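Local structure of dust mite allergen (4ZCE) at residues P8-Y13 with S27-V32; Y13-K18 with T40-D45; P20-I25 with H33-G38. The protein is a major house dust mite allergen that binds IgE and, although its fold is peritrophin-like, does not bind chitin in vitro. One frame throughout, in Å; residues are numbered along the deposited sequence.

Contact 1: P8-Y13 with S27-V32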
loop_
_atom_site.group_PDB
_atom_site.type_symbol
_atom_site.label_atom_id
_atom_site.label_comp_id
_atom_site.label_asym_id
_atom_site.label_seq_id
_atom_site.Cartn_x
_atom_site.Cartn_y
_atom_site.Cartn_z
ATOM N N PRO A 8 2.967 4.340 -18.012
ATOM C CA PRO A 8 1.975 4.873 -18.961
ATOM C C PRO A 8 1.672 6.361 -18.770
ATOM O O PRO A 8 1.174 7.019 -19.686
ATOM C CB PRO A 8 0.728 4.047 -18.664
ATOM C CG PRO A 8 1.208 2.852 -17.942
ATOM C CD PRO A 8 2.346 3.365 -17.103
ATOM N N SER A 9 1.990 6.891 -17.596
ATOM C CA SER A 9 1.784 8.298 -17.312
ATOM C C SER A 9 2.976 8.810 -16.534
ATOM O O SER A 9 3.720 8.036 -15.940
ATOM C CB SER A 9 0.499 8.490 -16.505
ATOM O OG SER A 9 -0.577 7.780 -17.095
ATOM N N ARG A 10 3.113 10.119 -16.493
ATOM C CA ARG A 10 4.213 10.760 -15.837
ATOM C C ARG A 10 4.211 10.420 -14.341
ATOM O O ARG A 10 5.216 10.179 -13.777
ATOM C CB ARG A 10 4.141 12.293 -16.056
ATOM C CG ARG A 10 5.236 13.050 -15.414
ATOM C CD ARG A 10 5.096 14.541 -15.705
ATOM N NE ARG A 10 6.184 15.230 -15.114
ATOM C CZ ARG A 10 6.087 16.461 -14.646
ATOM N NH1 ARG A 10 4.937 17.125 -14.732
ATOM N NH2 ARG A 10 7.130 17.005 -14.086
ATOM N N PHE A 11 3.027 10.497 -13.770
ATOM C CA PHE A 11 2.747 10.167 -12.373
ATOM C C PHE A 11 1.598 9.186 -12.345
ATOM O O PHE A 11 0.636 9.320 -13.094
ATOM C CB PHE A 11 2.365 11.423 -11.583
ATOM C CG PHE A 11 3.471 12.423 -11.499
ATOM C CD1 PHE A 11 4.552 12.204 -10.678
ATOM C CD2 PHE A 11 3.439 13.575 -12.265
ATOM C CE1 PHE A 11 5.583 13.116 -10.608
ATOM C CE2 PHE A 11 4.465 14.490 -12.191
ATOM C CZ PHE A 11 5.537 14.258 -11.363
ATOM N N GLY A 12 1.681 8.184 -11.480
ATOM C CA GLY A 12 0.582 7.252 -11.369
ATOM C C GLY A 12 0.924 6.003 -10.593
ATOM O O GLY A 12 2.095 5.739 -10.289
ATOM N N TYR A 13 -0.124 5.253 -10.273
ATOM C CA TYR A 13 -0.039 3.984 -9.572
ATOM C C TYR A 13 -0.632 2.936 -10.487
ATOM O O TYR A 13 -1.763 3.096 -10.956
ATOM C CB TYR A 13 -0.858 4.028 -8.279
ATOM C CG TYR A 13 -0.262 4.910 -7.214
ATOM C CD1 TYR A 13 -0.368 6.294 -7.292
ATOM C CD2 TYR A 13 0.411 4.365 -6.133
ATOM C CE1 TYR A 13 0.198 7.108 -6.317
ATOM C CE2 TYR A 13 0.982 5.172 -5.154
ATOM C CZ TYR A 13 0.868 6.536 -5.252
ATOM O OH TYR A 13 1.442 7.311 -4.266
ATOM N N SER A 27 6.865 8.297 -11.194
ATOM C CA SER A 27 7.156 9.694 -10.912
ATOM C C SER A 27 8.108 10.190 -12.005
ATOM O O SER A 27 9.198 9.632 -12.186
ATOM C CB SER A 27 7.790 9.817 -9.527
ATOM O OG SER A 27 8.068 11.173 -9.229
ATOM N N ASN A 28 7.680 11.227 -12.723
ATOM C CA ASN A 28 8.416 11.732 -13.882
ATOM C C ASN A 28 8.788 10.594 -14.832
ATOM O O ASN A 28 9.927 10.503 -15.304
ATOM C CB ASN A 28 9.660 12.518 -13.454
ATOM C CG ASN A 28 9.312 13.825 -12.767
ATOM O OD1 ASN A 28 8.308 14.445 -13.086
ATOM N ND2 ASN A 28 10.136 14.249 -11.820
ATOM N N TRP A 29 7.813 9.723 -15.090
ATOM C CA TRP A 29 7.956 8.606 -16.033
ATOM C C TRP A 29 8.936 7.506 -15.603
ATOM O O TRP A 29 9.213 6.590 -16.392
ATOM C CB TRP A 29 8.315 9.105 -17.447
ATOM C CG TRP A 29 7.275 10.038 -18.068
ATOM C CD1 TRP A 29 7.312 11.407 -18.110
ATOM C CD2 TRP A 29 6.058 9.654 -18.718
ATOM N NE1 TRP A 29 6.200 11.890 -18.746
ATOM C CE2 TRP A 29 5.412 10.840 -19.132
ATOM C CE3 TRP A 29 5.452 8.424 -18.996
ATOM C CZ2 TRP A 29 4.193 10.827 -19.800
ATOM C CZ3 TRP A 29 4.239 8.416 -19.659
ATOM C CH2 TRP A 29 3.623 9.609 -20.053
ATOM N N GLU A 30 9.450 7.587 -14.373
ATOM C CA GLU A 30 10.313 6.548 -13.815
ATOM C C GLU A 30 9.502 5.728 -12.818
ATOM O O GLU A 30 8.742 6.287 -12.019
ATOM C CB GLU A 30 11.516 7.166 -13.102
ATOM N N ALA A 31 9.690 4.410 -12.836
ATOM C CA ALA A 31 8.888 3.509 -12.010
ATOM C C ALA A 31 9.649 2.939 -10.817
ATOM O O ALA A 31 10.839 2.623 -10.906
ATOM C CB ALA A 31 8.345 2.374 -12.853
ATOM N N VAL A 32 8.927 2.762 -9.719
ATOM C CA VAL A 32 9.404 2.038 -8.551
ATOM C C VAL A 32 8.431 0.902 -8.260
ATOM O O VAL A 32 7.232 1.115 -8.207
ATOM C CB VAL A 32 9.472 2.976 -7.344
ATOM C CG1 VAL A 32 9.648 2.210 -6.018
ATOM C CG2 VAL A 32 10.589 3.996 -7.571
#
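R10 sets its CG anti to the backbone N and runs extended out to NE, while W29 turns its CG anti to its own carbonyl carbon (chi1 -60°), so the indole swings back over the R10 backbone. They meet at the type I' turn S27-E30, which closes the beta hairpin of strands 22-27 and 30-35 in this chitin-binding type-2 domain; the loop leading into strand 12-15 packs against it. One straight bond fixes the backbones: W29 N donates to R10 O over 2.9 Å at 176°, in the carbonyl plane and on a lone pair. The W29 ring then lies flat on the loop. R10 CA sits 3.5 Å from the centroid of the five-membered ring, a CH-pi contact over the face, S9 C packs on that face toward the benzo end, and P8 O approaches CZ3 at the ring edge. On the other flank N28, with CG anti to its carbonyl carbon, lies alongside the arginine, guanidinium and amide planes only 20° apart. Its OD1 takes two weak bonds, one from R10 NE and one from R10 NH2. F11 lies next to both, its CE2 over a face of the guanidinium. At the edge of the F11 ring, CE1 comes within 3.4 Å of S27 OG.

Contact 2: Y13-K18 with T40-D45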
loop_
_atom_site.group_PDB
_atom_site.type_symbol
_atom_site.label_atom_id
_atom_site.label_comp_id
_atom_site.label_asym_id
_atom_site.label_seq_id
_atom_site.Cartn_x
_atom_site.Cartn_y
_atom_site.Cartn_z
ATOM N N TYR A 13 -0.124 5.253 -10.273
ATOM C CA TYR A 13 -0.039 3.984 -9.572
ATOM C C TYR A 13 -0.632 2.936 -10.487
ATOM O O TYR A 13 -1.763 3.096 -10.956
ATOM C CB TYR A 13 -0.858 4.028 -8.279
ATOM C CG TYR A 13 -0.262 4.910 -7.214
ATOM C CD1 TYR A 13 -0.368 6.294 -7.292
ATOM C CD2 TYR A 13 0.411 4.365 -6.133
ATOM C CE1 TYR A 13 0.198 7.108 -6.317
ATOM C CE2 TYR A 13 0.982 5.172 -5.154
ATOM C CZ TYR A 13 0.868 6.536 -5.252
ATOM O OH TYR A 13 1.442 7.311 -4.266
ATOM N N PHE A 14 0.126 1.871 -10.744
ATOM C CA PHE A 14 -0.256 0.870 -11.733
ATOM C C PHE A 14 -0.074 -0.547 -11.250
ATOM O O PHE A 14 0.839 -0.868 -10.496
ATOM C CB PHE A 14 0.548 1.078 -13.013
ATOM C CG PHE A 14 0.405 2.459 -13.570
ATOM C CD1 PHE A 14 -0.672 2.779 -14.368
ATOM C CD2 PHE A 14 1.315 3.449 -13.252
ATOM C CE1 PHE A 14 -0.816 4.057 -14.859
ATOM C CE2 PHE A 14 1.168 4.719 -13.743
ATOM C CZ PHE A 14 0.102 5.023 -14.538
ATOM N N ALA A 15 -0.970 -1.405 -11.703
ATOM C CA ALA A 15 -0.918 -2.803 -11.355
ATOM C C ALA A 15 0.366 -3.447 -11.848
ATOM O O ALA A 15 0.924 -3.054 -12.879
ATOM C CB ALA A 15 -2.100 -3.515 -11.945
ATOM N N ASP A 16 0.810 -4.449 -11.097
ATOM C CA ASP A 16 1.838 -5.371 -11.551
ATOM C C ASP A 16 1.123 -6.581 -12.148
ATOM O O ASP A 16 0.566 -7.390 -11.414
ATOM C CB ASP A 16 2.730 -5.796 -10.382
ATOM C CG ASP A 16 3.827 -6.752 -10.802
ATOM O OD1 ASP A 16 3.785 -7.243 -11.951
ATOM O OD2 ASP A 16 4.728 -7.027 -9.984
ATOM N N PRO A 17 1.147 -6.731 -13.486
ATOM C CA PRO A 17 0.441 -7.861 -14.105
ATOM C C PRO A 17 0.971 -9.246 -13.700
ATOM O O PRO A 17 0.287 -10.244 -13.952
ATOM C CB PRO A 17 0.643 -7.621 -15.613
ATOM C CG PRO A 17 1.740 -6.619 -15.723
ATOM C CD PRO A 17 1.708 -5.806 -14.485
ATOM N N LYS A 18 2.145 -9.309 -13.076
ATOM C CA LYS A 18 2.755 -10.589 -12.694
ATOM C C LYS A 18 2.432 -11.019 -11.269
ATOM O O LYS A 18 2.623 -12.183 -10.908
ATOM C CB LYS A 18 4.275 -10.515 -12.810
ATOM C CG LYS A 18 4.808 -10.446 -14.240
ATOM C CD LYS A 18 6.303 -10.775 -14.305
ATOM N N THR A 40 -2.753 -8.071 1.626
ATOM C CA THR A 40 -3.572 -7.264 0.733
ATOM C C THR A 40 -3.100 -7.371 -0.703
ATOM O O THR A 40 -1.972 -7.784 -0.980
ATOM C CB THR A 40 -3.662 -5.764 1.152
ATOM O OG1 THR A 40 -2.379 -5.135 1.060
ATOM C CG2 THR A 40 -4.193 -5.643 2.570
ATOM N N ARG A 41 -3.991 -6.967 -1.610
ATOM C CA ARG A 41 -3.773 -7.070 -3.046
ATOM C C ARG A 41 -4.070 -5.732 -3.708
ATOM O O ARG A 41 -4.892 -4.959 -3.223
ATOM C CB ARG A 41 -4.673 -8.163 -3.637
ATOM C CG ARG A 41 -4.180 -9.578 -3.371
ATOM C CD ARG A 41 -5.119 -10.642 -3.936
ATOM N NE ARG A 41 -4.617 -11.992 -3.663
ATOM C CZ ARG A 41 -4.767 -13.039 -4.474
ATOM N NH1 ARG A 41 -5.407 -12.916 -5.633
ATOM N NH2 ARG A 41 -4.260 -14.211 -4.127
ATOM N N TRP A 42 -3.402 -5.466 -4.830
ATOM C CA TRP A 42 -3.537 -4.189 -5.509
ATOM C C TRP A 42 -4.918 -4.076 -6.101
ATOM O O TRP A 42 -5.406 -5.015 -6.731
ATOM C CB TRP A 42 -2.507 -4.048 -6.622
ATOM C CG TRP A 42 -2.619 -2.734 -7.278
ATOM C CD1 TRP A 42 -3.040 -2.483 -8.544
ATOM C CD2 TRP A 42 -2.363 -1.460 -6.678
ATOM N NE1 TRP A 42 -3.048 -1.129 -8.783
ATOM C CE2 TRP A 42 -2.626 -0.479 -7.652
ATOM C CE3 TRP A 42 -1.918 -1.058 -5.416
ATOM C CZ2 TRP A 42 -2.470 0.870 -7.401
ATOM C CZ3 TRP A 42 -1.756 0.277 -5.175
ATOM C CH2 TRP A 42 -2.024 1.230 -6.164
ATOM N N ASN A 43 -5.548 -2.935 -5.862
ATOM C CA ASN A 43 -6.892 -2.623 -6.339
ATOM C C ASN A 43 -6.765 -1.467 -7.331
ATOM O O ASN A 43 -6.601 -0.310 -6.940
ATOM C CB ASN A 43 -7.767 -2.267 -5.125
ATOM C CG ASN A 43 -9.170 -1.786 -5.497
ATOM O OD1 ASN A 43 -9.465 -1.477 -6.646
ATOM N ND2 ASN A 43 -10.035 -1.700 -4.499
ATOM N N GLU A 44 -6.784 -1.798 -8.620
ATOM C CA GLU A 44 -6.561 -0.822 -9.689
ATOM C C GLU A 44 -7.560 0.323 -9.640
ATOM O O GLU A 44 -7.214 1.488 -9.850
ATOM C CB GLU A 44 -6.712 -1.516 -11.045
ATOM C CG GLU A 44 -5.602 -2.480 -11.351
ATOM C CD GLU A 44 -5.617 -2.967 -12.793
ATOM O OE1 GLU A 44 -5.795 -4.188 -12.996
ATOM O OE2 GLU A 44 -5.429 -2.136 -13.711
ATOM N N ASP A 45 -8.810 -0.029 -9.383
ATOM C CA ASP A 45 -9.888 0.943 -9.471
ATOM C C ASP A 45 -9.697 2.033 -8.430
ATOM O O ASP A 45 -10.047 3.195 -8.657
ATOM C CB ASP A 45 -11.228 0.259 -9.246
ATOM C CG ASP A 45 -11.698 -0.543 -10.454
ATOM O OD1 ASP A 45 -11.093 -0.402 -11.533
ATOM O OD2 ASP A 45 -12.682 -1.304 -10.316
HETATM O O HOH W 1 -3.645 0.927 -10.687
HETATM O O HOH W 2 -3.009 -0.549 -13.789
#
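W42 carries this contact. With CG anti to its backbone N (chi1 -178°), its indole reaches from strand 42-43 to the edge strand 12-15 and lies across Y13, F14 and A15. The pyrrole end meets alanine: W42 CD1 is 3.5 Å from A15 CA, with the A15 methyl close by. The benzo end meets tyrosine, where Y13 CB stands 3.7 Å from W42 CZ2 and about as near to CH2. Y13 has its CG anti to the carbonyl carbon (chi1 -70°), which carries the phenol across the indole at about a right angle and on past it; the ring goes on to meet F11 of the second subunit.

E44 reaches the A15 methyl instead. Its CG is anti to the carbonyl carbon and the chain is extended beyond that, so the carboxylate slides alongside the methyl, A15 CB to E44 CD 3.7 Å.

No direct hydrogen bond joins the segments, and two waters do that work. The first lies in the indole plane at its edge, accepts from W42 NE1 at 2.9 Å and donates to Y13 O. The second accepts from A15 N at 3.0 Å and donates to E44 OE2, tying the carboxylate to the strand.

Farther along the same segment, D16 holds CG anti to its N, and its OD1 receives K18 N at 2.9 Å from above the carboxylate plane, forming an Asx turn. W42 also stacks on the F23 ring and touches C49. The W42 indole thus bridges the three-stranded sheet and the small C-terminal two-stranded sheet of a peritrophin-A (CBM14) domain.

Contact 3: P20-I25 with H33-G38. With EDO (1,2-ethanediol), chain C.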
loop_
_atom_site.group_PDB
_atom_site.type_symbol
_atom_site.label_atom_id
_atom_site.label_comp_id
_atom_site.label_asym_id
_atom_site.label_seq_id
_atom_site.Cartn_x
_atom_site.Cartn_y
_atom_site.Cartn_z
ATOM N N PRO A 20 -0.424 -10.012 -7.996
ATOM C CA PRO A 20 -1.512 -9.173 -7.481
ATOM C C PRO A 20 -1.174 -8.492 -6.155
ATOM O O PRO A 20 -1.959 -7.670 -5.686
ATOM C CB PRO A 20 -2.644 -10.177 -7.272
ATOM C CG PRO A 20 -1.936 -11.463 -6.965
ATOM C CD PRO A 20 -0.721 -11.452 -7.836
ATOM N N HIS A 21 -0.035 -8.843 -5.562
ATOM C CA HIS A 21 0.404 -8.247 -4.302
ATOM C C HIS A 21 1.344 -7.065 -4.514
ATOM O O HIS A 21 1.823 -6.482 -3.545
ATOM C CB HIS A 21 1.125 -9.280 -3.439
ATOM C CG HIS A 21 0.338 -10.533 -3.233
ATOM N ND1 HIS A 21 0.610 -11.695 -3.918
ATOM C CD2 HIS A 21 -0.725 -10.795 -2.436
ATOM C CE1 HIS A 21 -0.253 -12.631 -3.545
ATOM N NE2 HIS A 21 -1.076 -12.106 -2.657
ATOM N N LYS A 22 1.637 -6.729 -5.768
ATOM C CA LYS A 22 2.620 -5.687 -6.049
ATOM C C LYS A 22 2.019 -4.643 -6.973
ATOM O O LYS A 22 0.936 -4.823 -7.523
ATOM C CB LYS A 22 3.888 -6.292 -6.660
ATOM C CG LYS A 22 4.570 -7.302 -5.727
ATOM C CD LYS A 22 5.893 -7.774 -6.287
ATOM C CE LYS A 22 6.555 -8.779 -5.364
ATOM N NZ LYS A 22 7.870 -9.219 -5.864
ATOM N N PHE A 23 2.731 -3.532 -7.113
ATOM C CA PHE A 23 2.321 -2.463 -8.016
ATOM C C PHE A 23 3.514 -1.584 -8.347
ATOM O O PHE A 23 4.608 -1.773 -7.814
ATOM C CB PHE A 23 1.175 -1.644 -7.392
ATOM C CG PHE A 23 1.516 -0.981 -6.074
ATOM C CD1 PHE A 23 1.513 -1.703 -4.897
ATOM C CD2 PHE A 23 1.824 0.373 -6.011
ATOM C CE1 PHE A 23 1.813 -1.091 -3.685
ATOM C CE2 PHE A 23 2.109 0.981 -4.781
ATOM C CZ PHE A 23 2.097 0.246 -3.637
ATOM N N TYR A 24 3.304 -0.630 -9.242
ATOM C CA TYR A 24 4.334 0.302 -9.639
ATOM C C TYR A 24 3.895 1.734 -9.364
ATOM O O TYR A 24 2.748 2.105 -9.604
ATOM C CB TYR A 24 4.663 0.147 -11.129
ATOM C CG TYR A 24 5.338 -1.163 -11.468
ATOM C CD1 TYR A 24 4.596 -2.244 -11.924
ATOM C CD2 TYR A 24 6.711 -1.319 -11.336
ATOM C CE1 TYR A 24 5.208 -3.455 -12.249
ATOM C CE2 TYR A 24 7.330 -2.517 -11.663
ATOM C CZ TYR A 24 6.570 -3.583 -12.110
ATOM O OH TYR A 24 7.205 -4.773 -12.420
ATOM N N ILE A 25 4.822 2.539 -8.873
ATOM C CA ILE A 25 4.582 3.962 -8.714
ATOM C C ILE A 25 5.452 4.695 -9.717
ATOM O O ILE A 25 6.671 4.477 -9.767
ATOM C CB ILE A 25 4.907 4.458 -7.286
ATOM C CG1 ILE A 25 4.144 3.636 -6.245
ATOM C CG2 ILE A 25 4.559 5.932 -7.172
ATOM C CD1 ILE A 25 4.482 3.994 -4.794
ATOM N N HIS A 33 8.963 -0.300 -8.077
ATOM C CA HIS A 33 8.170 -1.491 -7.800
ATOM C C HIS A 33 7.921 -1.596 -6.295
ATOM O O HIS A 33 8.862 -1.524 -5.496
ATOM C CB HIS A 33 8.961 -2.712 -8.278
ATOM C CG HIS A 33 8.126 -3.902 -8.583
ATOM N ND1 HIS A 33 8.680 -5.116 -8.931
ATOM C CD2 HIS A 33 6.786 -4.082 -8.612
ATOM C CE1 HIS A 33 7.721 -5.987 -9.162
ATOM N NE2 HIS A 33 6.558 -5.386 -8.974
ATOM N N LYS A 34 6.659 -1.765 -5.907
ATOM C CA LYS A 34 6.257 -1.776 -4.496
ATOM C C LYS A 34 5.457 -3.018 -4.126
ATOM O O LYS A 34 4.837 -3.654 -4.981
ATOM C CB LYS A 34 5.388 -0.561 -4.184
ATOM C CG LYS A 34 6.113 0.779 -4.229
ATOM C CD LYS A 34 7.223 0.812 -3.208
ATOM C CE LYS A 34 7.534 2.224 -2.791
ATOM N NZ LYS A 34 8.707 2.271 -1.877
ATOM N N ASP A 35 5.473 -3.344 -2.831
ATOM C CA ASP A 35 4.674 -4.431 -2.255
ATOM C C ASP A 35 3.488 -3.891 -1.482
ATOM O O ASP A 35 3.609 -2.908 -0.766
ATOM C CB ASP A 35 5.514 -5.232 -1.264
ATOM C CG ASP A 35 6.703 -5.893 -1.913
ATOM O OD1 ASP A 35 6.490 -6.758 -2.775
ATOM O OD2 ASP A 35 7.848 -5.562 -1.543
ATOM N N CYS A 36 2.343 -4.553 -1.608
ATOM C CA CYS A 36 1.233 -4.295 -0.705
ATOM C C CYS A 36 1.533 -4.941 0.638
ATOM O O CYS A 36 2.210 -5.966 0.699
ATOM C CB CYS A 36 -0.067 -4.877 -1.248
ATOM S SG CYS A 36 -0.797 -3.905 -2.595
ATOM N N PRO A 37 0.969 -4.389 1.723
ATOM C CA PRO A 37 1.251 -4.898 3.072
ATOM C C PRO A 37 0.334 -6.053 3.484
ATOM O O PRO A 37 -0.763 -6.195 2.955
ATOM C CB PRO A 37 0.950 -3.690 3.952
ATOM C CG PRO A 37 -0.145 -2.994 3.208
ATOM C CD PRO A 37 0.196 -3.137 1.764
ATOM N N GLY A 38 0.757 -6.841 4.464
ATOM C CA GLY A 38 -0.052 -7.969 4.909
ATOM C C GLY A 38 -0.333 -8.907 3.755
ATOM O O GLY A 38 0.564 -9.210 2.969
HETATM C C1 EDO C . 8.863 -5.760 -5.119
HETATM O O1 EDO C . 9.273 -6.607 -6.178
HETATM C C2 EDO C . 9.564 -6.363 -3.937
HETATM O O2 EDO C . 10.119 -5.276 -3.232
#
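The antiparallel hairpin of strands 22-27 and 30-35 is paired here, at the end away from its turn. F23 and K34 form a hydrogen-bonded pair, F23 N to K34 O at 3.0 Å and K34 N to F23 O at 2.8 Å, and C36 N adds a nearly straight bond to H21 O just beyond it. K22 with D35 and Y24 with H33 are non-hydrogen-bonded pairs on one face. There the Y24 and H33 rings make an offset stack, centroids 4.2 Å apart and planes at 8°; H33 reaches it with CG anti to its N (chi1 -156°). Its NE2 is hydrogen-bonded to D16 OD2, which should fix the imidazole's rotation and may favour its protonation. An ethanediol, probably from the crystallisation liquor, lies over the other side of that ring, bridging K22 NZ, 3.0 Å from its O1, and D35 OD2, which accepts from its O2. K22 and D35 run side by side without a salt bridge.

On the face with F23 and K34, F23 takes the crowded chi1 position (60°), CG between N and carbonyl carbon. This lays the ring under K34 CB, a CH-pi contact 3.6 Å from the centroid. C36 SG approaches the same ring obliquely, and its disulfide to C49 anchors the hairpin's end to strand 48-49, a disulfide-linked beta hairpin, as in peritrophin-A chitin-binding domains.

Overall arrangement
All three contacts lie in one small, helix-free chitin-binding type-2 domain. Contacts 1 and 3 sit about 15 Å apart between centres, at the turn end and the far end of hairpin 22-27/30-35, on opposite sides of the chain's centre. Contact 2 is about 7 Å from contact 3 and 14 Å from contact 1, and it alone reaches strand 42-43. Contacts 1 and 2 share Y13 on strand 12-15; contacts 1 and 3 both use strand 30-35, with 22-27 between these two in the sheet. Along the chain, both segments of contact 3 fall between those of contact 2. Probable hydrogen bonds D16 OD2-H33 NE2 and W42 N-P20 O join contacts 2 and 3, within residues 12-50, the region important for IgE binding.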